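Local coordinates for putative acyl-CoA thioester hydrolase (Yersinia pestis KIM10+, PDB 5DM5) that hydrolyses thioesters, probably those of acyl-CoA, as a hexamer of hot-dog-fold subunits, at the interface of chains A and B and the interface of chains A and C. Sequence-based numbering; all coordinates share one arbitrary frame. Chains: chain A/B/C, Putative acyl-CoA thioester hydrolase.

Contact 1 and contact 2 belong to the A-B interface, contact 3 and contact 4 to the A-C interface. Contacts 1 and 2 are neighbours, their C-alpha centres about 8 Å apart, and share B:Lys57, its side chain in the first, its backbone oxygen in the second. Contacts 3 and 4 lie about 12 Å apart. Helix 41-60 takes part near both ends: its first turn in contact 3 (chains A and C), its last turns and the loop after them in contacts 1 and 2 (chain B). About 38 Å separates the centres of contacts 2 and 4; chain A meets its partners through separate surfaces, which fits the hexamer.

Contact 1: the interface of chains A and B. Residues chain A 27, 81, 83, 108; chain B 54, 57.
A:Val83 and B:Ile54 touch by their methyl groups, where helix 41-60 of one hot-dog subunit comes against strands of the next. CG2 of A:Val83 lies 3.6 Å from CD1 of B:Ile54, and the same methyl is 3.8 Å from the branch methyl CG2 of B:Ile54. The valine methyl is thus met by both arms of the isoleucine, and the two side chains slant across each other. In B:Ile54 the chain to CD1 is fully extended (chi2 180°), which carries the end methyl out from the helix towards chain A.

One helical turn further on, B:Lys57 reaches out beside this apolar pair. Its amine nitrogen NZ comes 4.1 Å from CD1 of A:Leu27 and 4.0 Å from NZ of A:Lys108, the two lysine chains meeting at about a right angle. If both amines are charged, their closeness would be unfavourable unless something outside the pair, such as solvent, screens it, or one might give up its proton more readily. The carbonyl oxygen of A:Gly81 is 4.3 Å from NZ of B:Lys57, too far for a bond, though its partial negative charge may ease the local field.

Behind the first shell, strand 21-27 ends at A:Leu27 and strand 83-92 begins at A:Val83, which puts the two apolar groups at strand ends that face the partner helix. A:Lys108 comes from a loop after strand 97-106; its chain turns at the last torsion (chi4 -57°) and brings NZ to the interface.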
loop_
_atom_site.group_PDB
_atom_site.type_symbol
_atom_site.label_atom_id
_atom_site.label_comp_id
_atom_site.label_asym_id
_atom_site.label_seq_id
_atom_site.Cartn_x
_atom_site.Cartn_y
_atom_site.Cartn_z
ATOM N N LEU A 27 6.970 -13.165 1.454
ATOM C CA LEU A 27 8.246 -12.508 1.338
ATOM C C LEU A 27 8.206 -11.203 2.119
ATOM O O LEU A 27 7.223 -10.468 2.059
ATOM C CB LEU A 27 8.561 -12.222 -0.116
ATOM C CG LEU A 27 9.919 -11.581 -0.291
ATOM C CD1 LEU A 27 10.946 -12.622 -0.017
ATOM C CD2 LEU A 27 10.078 -10.997 -1.661
ATOM N N GLY A 81 13.583 -9.365 2.337
ATOM C CA GLY A 81 14.050 -10.293 1.328
ATOM C C GLY A 81 14.179 -11.714 1.854
ATOM O O GLY A 81 14.719 -12.586 1.167
ATOM N N VAL A 83 12.120 -15.117 3.590
ATOM C CA VAL A 83 10.800 -15.703 3.597
ATOM C C VAL A 83 10.378 -15.911 5.017
ATOM O O VAL A 83 11.039 -16.598 5.774
ATOM C CB VAL A 83 10.738 -17.016 2.885
ATOM C CG1 VAL A 83 9.315 -17.525 2.923
ATOM C CG2 VAL A 83 11.193 -16.831 1.471
ATOM N N LYS A 108 16.583 -18.194 5.206
ATOM C CA LYS A 108 17.687 -17.612 4.417
ATOM C C LYS A 108 18.136 -16.156 4.720
ATOM O O LYS A 108 17.995 -15.263 3.890
ATOM C CB LYS A 108 17.404 -17.729 2.898
ATOM C CG LYS A 108 16.327 -16.900 2.233
ATOM C CD LYS A 108 16.514 -17.024 0.732
ATOM C CE LYS A 108 15.757 -15.975 -0.038
ATOM N NZ LYS A 108 14.324 -16.047 0.292
ATOM N N ILE B 54 11.310 -16.901 -5.301
ATOM C CA ILE B 54 11.930 -17.449 -4.109
ATOM C C ILE B 54 12.732 -18.694 -4.412
ATOM O O ILE B 54 13.936 -18.705 -4.238
ATOM C CB ILE B 54 10.886 -17.764 -3.068
ATOM C CG1 ILE B 54 10.294 -16.444 -2.582
ATOM C CG2 ILE B 54 11.503 -18.538 -1.929
ATOM C CD1 ILE B 54 9.232 -16.583 -1.544
ATOM N N LYS B 57 15.627 -18.180 -6.641
ATOM C CA LYS B 57 16.713 -17.632 -5.844
ATOM C C LYS B 57 17.367 -18.725 -5.008
ATOM O O LYS B 57 18.547 -18.638 -4.681
ATOM C CB LYS B 57 16.196 -16.512 -4.943
ATOM C CG LYS B 57 15.831 -15.235 -5.663
ATOM C CD LYS B 57 15.384 -14.181 -4.671
ATOM C CE LYS B 57 14.165 -14.662 -3.873
ATOM N NZ LYS B 57 13.686 -13.683 -2.857
#

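Contact 2: the interface of chains A and B. Residues chain A 114; chain B 57, 61-62.
A:Ile114 sets its side chain against B:Gln61, which lies just past the end of helix 41-60, the central helix of the hot-dog fold. The apolar part of the contact is made by the end methyl of the isoleucine: CD1 sits 3.9 Å from CA of B:Gln61, over the backbone where the helix gives way to loop. The isoleucine reaches this spot through an extended outer arm (chi2 -167°), while its shorter CG2 branch diverges from the glutamine.

Contacts between carbon and polar atoms frame the same methyl. The amide oxygen OE1 of B:Gln61 is 3.5 Å from CD1 and 3.8 Å from CG1 of A:Ile114, its carbonyl directed towards this arm; these are van der Waals contacts. On another side the backbone oxygen of B:Lys57 is 4.2 Å from CD1, and the backbone nitrogen of B:Gly62 stands 4.3 Å from it. Main-chain atoms and the amide of chain B thus lie on several sides of the methyl, the main-chain ones more loosely.

Conformation explains how the amide comes to the isoleucine. The glutamine chain folds at its second torsion (chi2 -62°), which turns the carboxamide back towards chain A. B:Gln61 itself has left-handed helical backbone angles, a common way to end a helix, and B:Gly62 follows in an extended conformation. On the other side, A:Ile114 belongs to the loop linking strands 97-106 and 118-129, so this loop rests on the partner's helix end.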
loop_
_atom_site.group_PDB
_atom_site.type_symbol
_atom_site.label_atom_id
_atom_site.label_comp_id
_atom_site.label_asym_id
_atom_site.label_seq_id
_atom_site.Cartn_x
_atom_site.Cartn_y
_atom_site.Cartn_z
ATOM N N ILE A 114 21.975 -18.388 2.346
ATOM C CA ILE A 114 20.629 -18.734 1.899
ATOM C C ILE A 114 20.213 -20.130 2.332
ATOM O O ILE A 114 20.936 -21.094 2.105
ATOM C CB ILE A 114 20.474 -18.651 0.367
ATOM C CG1 ILE A 114 21.488 -17.689 -0.246
ATOM C CG2 ILE A 114 19.060 -18.225 0.007
ATOM C CD1 ILE A 114 21.178 -17.330 -1.682
ATOM N N LYS B 57 15.627 -18.180 -6.641
ATOM C CA LYS B 57 16.713 -17.632 -5.844
ATOM C C LYS B 57 17.367 -18.725 -5.008
ATOM O O LYS B 57 18.547 -18.638 -4.681
ATOM C CB LYS B 57 16.196 -16.512 -4.943
ATOM C CG LYS B 57 15.831 -15.235 -5.663
ATOM C CD LYS B 57 15.384 -14.181 -4.671
ATOM C CE LYS B 57 14.165 -14.662 -3.873
ATOM N NZ LYS B 57 13.686 -13.683 -2.857
ATOM N N GLN B 61 21.506 -19.019 -6.273
ATOM C CA GLN B 61 22.401 -18.573 -5.199
ATOM C C GLN B 61 22.787 -17.082 -5.317
ATOM O O GLN B 61 23.902 -16.677 -4.966
ATOM C CB GLN B 61 23.655 -19.467 -5.135
ATOM C CG GLN B 61 23.398 -20.987 -4.876
ATOM C CD GLN B 61 22.719 -21.304 -3.533
ATOM O OE1 GLN B 61 22.563 -20.439 -2.681
ATOM N NE2 GLN B 61 22.337 -22.561 -3.343
ATOM N N GLY B 62 21.853 -16.281 -5.832
ATOM C CA GLY B 62 22.019 -14.841 -6.007
ATOM C C GLY B 62 20.768 -14.198 -6.600
ATOM O O GLY B 62 19.673 -14.757 -6.532
#

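Contact 3: the interface of chains A and C. Residues chain A 42-43, 46; chain C 42-43, 45-46.
A:Gly42 and C:Ser46 meet backbone to backbone, their CA atoms 3.8 Å apart; the reciprocal pair, CA of A:Ser46 and CA of C:Gly42, is 4.1 Å apart. With a glycine at each crossing the main chains come close without an intervening side chain. This small centre is the start of helix 41-60 in chain A against the matching helix 43-60 in chain C.

Outward from it the two serine hydroxyls face each other. OG of A:Ser46 lies 2.5 Å from OG of C:Ser46, close enough for a hydrogen bond. Both hydroxyls stand beside their own backbone nitrogen (chi1 -60° in A and -56° in C), which aims each across the two-fold. C:Ser46 OG also donates to its own chain's C:Gly42 O at 2.7 Å, in the carbonyl plane; if its hydrogen is given there, A:Ser46 OG would be the donor between the serines. A:Ser46 OG is modelled unrealistically near that same carbonyl oxygen, so a bond there is doubtful.

C:Met45 borders the patch, its end methyl CE beside A:Ser46 N. The site lies at the first turns of the two central hot-dog helices, where they approach each other within the A-C pair.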
loop_
_atom_site.group_PDB
_atom_site.type_symbol
_atom_site.label_atom_id
_atom_site.label_comp_id
_atom_site.label_asym_id
_atom_site.label_seq_id
_atom_site.Cartn_x
_atom_site.Cartn_y
_atom_site.Cartn_z
ATOM N N GLY A 42 5.772 -4.979 14.832
ATOM C CA GLY A 42 4.354 -4.717 14.653
ATOM C C GLY A 42 3.769 -5.579 13.577
ATOM O O GLY A 42 2.865 -6.349 13.794
ATOM N N TRP A 43 4.383 -5.471 12.411
ATOM C CA TRP A 43 3.959 -6.140 11.196
ATOM C C TRP A 43 4.022 -7.649 11.334
ATOM O O TRP A 43 3.215 -8.371 10.746
ATOM C CB TRP A 43 4.826 -5.680 10.044
ATOM C CG TRP A 43 4.482 -6.361 8.819
ATOM C CD1 TRP A 43 3.450 -6.071 7.984
ATOM C CD2 TRP A 43 5.140 -7.503 8.271
ATOM N NE1 TRP A 43 3.435 -6.953 6.931
ATOM C CE2 TRP A 43 4.470 -7.844 7.085
ATOM C CE3 TRP A 43 6.245 -8.266 8.661
ATOM C CZ2 TRP A 43 4.861 -8.912 6.283
ATOM C CZ3 TRP A 43 6.633 -9.328 7.862
ATOM C CH2 TRP A 43 5.942 -9.641 6.689
ATOM N N SER A 46 1.071 -8.521 13.184
ATOM C CA SER A 46 -0.076 -8.559 12.248
ATOM C C SER A 46 -0.118 -9.875 11.492
ATOM O O SER A 46 -1.183 -10.469 11.347
ATOM C CB SER A 46 -0.054 -7.428 11.206
ATOM O OG SER A 46 -0.079 -6.135 11.776
ATOM N N GLY C 42 -4.262 -6.421 14.947
ATOM C CA GLY C 42 -2.962 -6.576 14.335
ATOM C C GLY C 42 -2.520 -5.419 13.469
ATOM O O GLY C 42 -1.324 -5.198 13.362
ATOM N N TRP C 43 -3.437 -4.656 12.877
ATOM C CA TRP C 43 -3.105 -3.300 12.468
ATOM C C TRP C 43 -2.960 -2.513 13.742
ATOM O O TRP C 43 -2.094 -1.663 13.893
ATOM C CB TRP C 43 -4.164 -2.637 11.597
ATOM C CG TRP C 43 -3.854 -1.168 11.387
ATOM C CD1 TRP C 43 -2.783 -0.648 10.724
ATOM C CD2 TRP C 43 -4.600 -0.047 11.875
ATOM N NE1 TRP C 43 -2.822 0.718 10.756
ATOM C CE2 TRP C 43 -3.929 1.113 11.456
ATOM C CE3 TRP C 43 -5.773 0.088 12.616
ATOM C CZ2 TRP C 43 -4.394 2.387 11.751
ATOM C CZ3 TRP C 43 -6.229 1.352 12.907
ATOM C CH2 TRP C 43 -5.542 2.484 12.477
ATOM N N MET C 45 -2.099 -3.653 16.593
ATOM C CA MET C 45 -0.770 -3.991 17.125
ATOM C C MET C 45 0.389 -3.351 16.347
ATOM O O MET C 45 1.404 -3.015 16.941
ATOM C CB MET C 45 -0.566 -5.506 17.186
ATOM C CG MET C 45 -1.630 -6.267 17.972
ATOM S SD MET C 45 -1.325 -8.048 18.162
ATOM C CE MET C 45 -1.292 -8.610 16.472
ATOM N N SER C 46 0.239 -3.183 15.031
ATOM C CA SER C 46 1.265 -2.521 14.216
ATOM C C SER C 46 1.450 -1.115 14.745
ATOM O O SER C 46 2.570 -0.648 14.938
ATOM C CB SER C 46 0.854 -2.442 12.741
ATOM O OG SER C 46 0.561 -3.714 12.199
#

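Contact 4: the interface of chains A and C. Residues chain A 66-69; chain C 40, 72-74.
A:Arg68 lies alongside C:Met72 and C:Thr73, where strand 64-74 of one hot-dog subunit pairs antiparallel with its counterpart in the other. From the arginine CB, 3.5 Å from the backbone oxygen of C:Met72, the chain runs on past that carbonyl, with CD still 4.2 Å from the same oxygen. CG is anti to the backbone nitrogen (chi1 -179°) and the chain stays extended to NE, which carries the guanidinium along the partner strand. There chi4 of 88° swings the group so that NH1 donates a hydrogen bond to the hydroxyl OG1 of C:Thr73 at 2.9 Å.

The strands themselves are laced by backbone bonds. A:Val69 N gives to C:Met72 O at 3.0 Å, and C:Met72 N returns a longer bond to A:Val69 O. Further along, C:Phe74 N donates to A:Val67 O almost straight at the hydrogen (173°), although it approaches from above the carbonyl plane. The pairing joins the two sheets into one across the interface.

Aromatic side chains close the other end. The C:Phe74 ring turns its edge to A:Val67 O, which lies in the ring plane. Ring atom CE2 of C:Phe74 is 3.8 Å from the methyl CG2 of A:Thr66. The hydroxyl branch of that threonine points instead to C:Phe40, with OG1 3.4 Å from ring atom CE1; A:Thr66 N lies at the edge of this second ring.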
loop_
_atom_site.group_PDB
_atom_site.type_symbol
_atom_site.label_atom_id
_atom_site.label_comp_id
_atom_site.label_asym_id
_atom_site.label_seq_id
_atom_site.Cartn_x
_atom_site.Cartn_y
_atom_site.Cartn_z
ATOM N N THR A 66 -10.587 -11.814 17.870
ATOM C CA THR A 66 -9.514 -11.877 18.875
ATOM C C THR A 66 -9.763 -11.081 20.149
ATOM O O THR A 66 -10.219 -9.945 20.065
ATOM C CB THR A 66 -8.197 -11.357 18.305
ATOM O OG1 THR A 66 -8.020 -11.829 16.967
ATOM C CG2 THR A 66 -7.021 -11.800 19.190
ATOM N N VAL A 67 -9.451 -11.627 21.323
ATOM C CA VAL A 67 -9.676 -10.854 22.554
ATOM C C VAL A 67 -8.464 -10.639 23.455
ATOM O O VAL A 67 -8.448 -9.716 24.260
ATOM C CB VAL A 67 -10.753 -11.499 23.407
ATOM C CG1 VAL A 67 -12.081 -11.428 22.690
ATOM C CG2 VAL A 67 -10.372 -12.937 23.732
ATOM N N ARG A 68 -7.479 -11.515 23.341
ATOM C CA ARG A 68 -6.275 -11.463 24.158
ATOM C C ARG A 68 -5.055 -12.171 23.534
ATOM O O ARG A 68 -5.187 -13.182 22.830
ATOM C CB ARG A 68 -6.544 -12.061 25.538
ATOM C CG ARG A 68 -5.326 -11.998 26.430
ATOM C CD ARG A 68 -5.559 -12.502 27.809
ATOM N NE ARG A 68 -4.379 -12.261 28.629
ATOM C CZ ARG A 68 -4.150 -11.152 29.319
ATOM N NH1 ARG A 68 -5.035 -10.163 29.323
ATOM N NH2 ARG A 68 -3.039 -11.044 30.026
ATOM N N VAL A 69 -3.865 -11.647 23.811
ATOM C CA VAL A 69 -2.629 -12.278 23.384
ATOM C C VAL A 69 -1.620 -12.364 24.527
ATOM O O VAL A 69 -1.246 -11.347 25.110
ATOM C CB VAL A 69 -1.969 -11.510 22.230
ATOM C CG1 VAL A 69 -0.662 -12.190 21.850
ATOM C CG2 VAL A 69 -2.899 -11.437 21.041
ATOM N N PHE C 40 -9.777 -5.180 11.921
ATOM C CA PHE C 40 -9.286 -6.335 12.676
ATOM C C PHE C 40 -7.969 -6.110 13.415
ATOM O O PHE C 40 -7.154 -5.290 13.027
ATOM C CB PHE C 40 -9.223 -7.612 11.827
ATOM C CG PHE C 40 -9.448 -8.881 12.617
ATOM C CD1 PHE C 40 -9.585 -8.847 13.997
ATOM C CD2 PHE C 40 -9.517 -10.102 11.982
ATOM C CE1 PHE C 40 -9.783 -10.000 14.722
ATOM C CE2 PHE C 40 -9.716 -11.262 12.701
ATOM C CZ PHE C 40 -9.848 -11.211 14.072
ATOM N N MET C 72 -1.838 -8.356 26.321
ATOM C CA MET C 72 -2.718 -7.605 25.437
ATOM C C MET C 72 -4.166 -8.071 25.505
ATOM O O MET C 72 -4.442 -9.262 25.455
ATOM C CB MET C 72 -2.240 -7.674 23.999
ATOM C CG MET C 72 -3.177 -6.945 23.050
ATOM S SD MET C 72 -2.324 -5.630 22.201
ATOM C CE MET C 72 -0.973 -6.582 21.525
ATOM N N THR C 73 -5.085 -7.128 25.649
ATOM C CA THR C 73 -6.485 -7.462 25.736
ATOM C C THR C 73 -7.237 -6.633 24.725
ATOM O O THR C 73 -6.990 -5.439 24.617
ATOM C CB THR C 73 -7.053 -7.204 27.124
ATOM O OG1 THR C 73 -6.188 -7.767 28.113
ATOM C CG2 THR C 73 -8.426 -7.835 27.252
ATOM N N PHE C 74 -8.125 -7.260 23.960
ATOM C CA PHE C 74 -8.979 -6.516 23.034
ATOM C C PHE C 74 -10.277 -6.145 23.672
ATOM O O PHE C 74 -11.242 -6.893 23.645
ATOM C CB PHE C 74 -9.221 -7.303 21.751
ATOM C CG PHE C 74 -7.991 -7.465 20.937
ATOM C CD1 PHE C 74 -7.767 -6.658 19.844
ATOM C CD2 PHE C 74 -7.016 -8.355 21.310
ATOM C CE1 PHE C 74 -6.617 -6.767 19.119
ATOM C CE2 PHE C 74 -5.861 -8.469 20.578
ATOM C CZ PHE C 74 -5.661 -7.675 19.485
#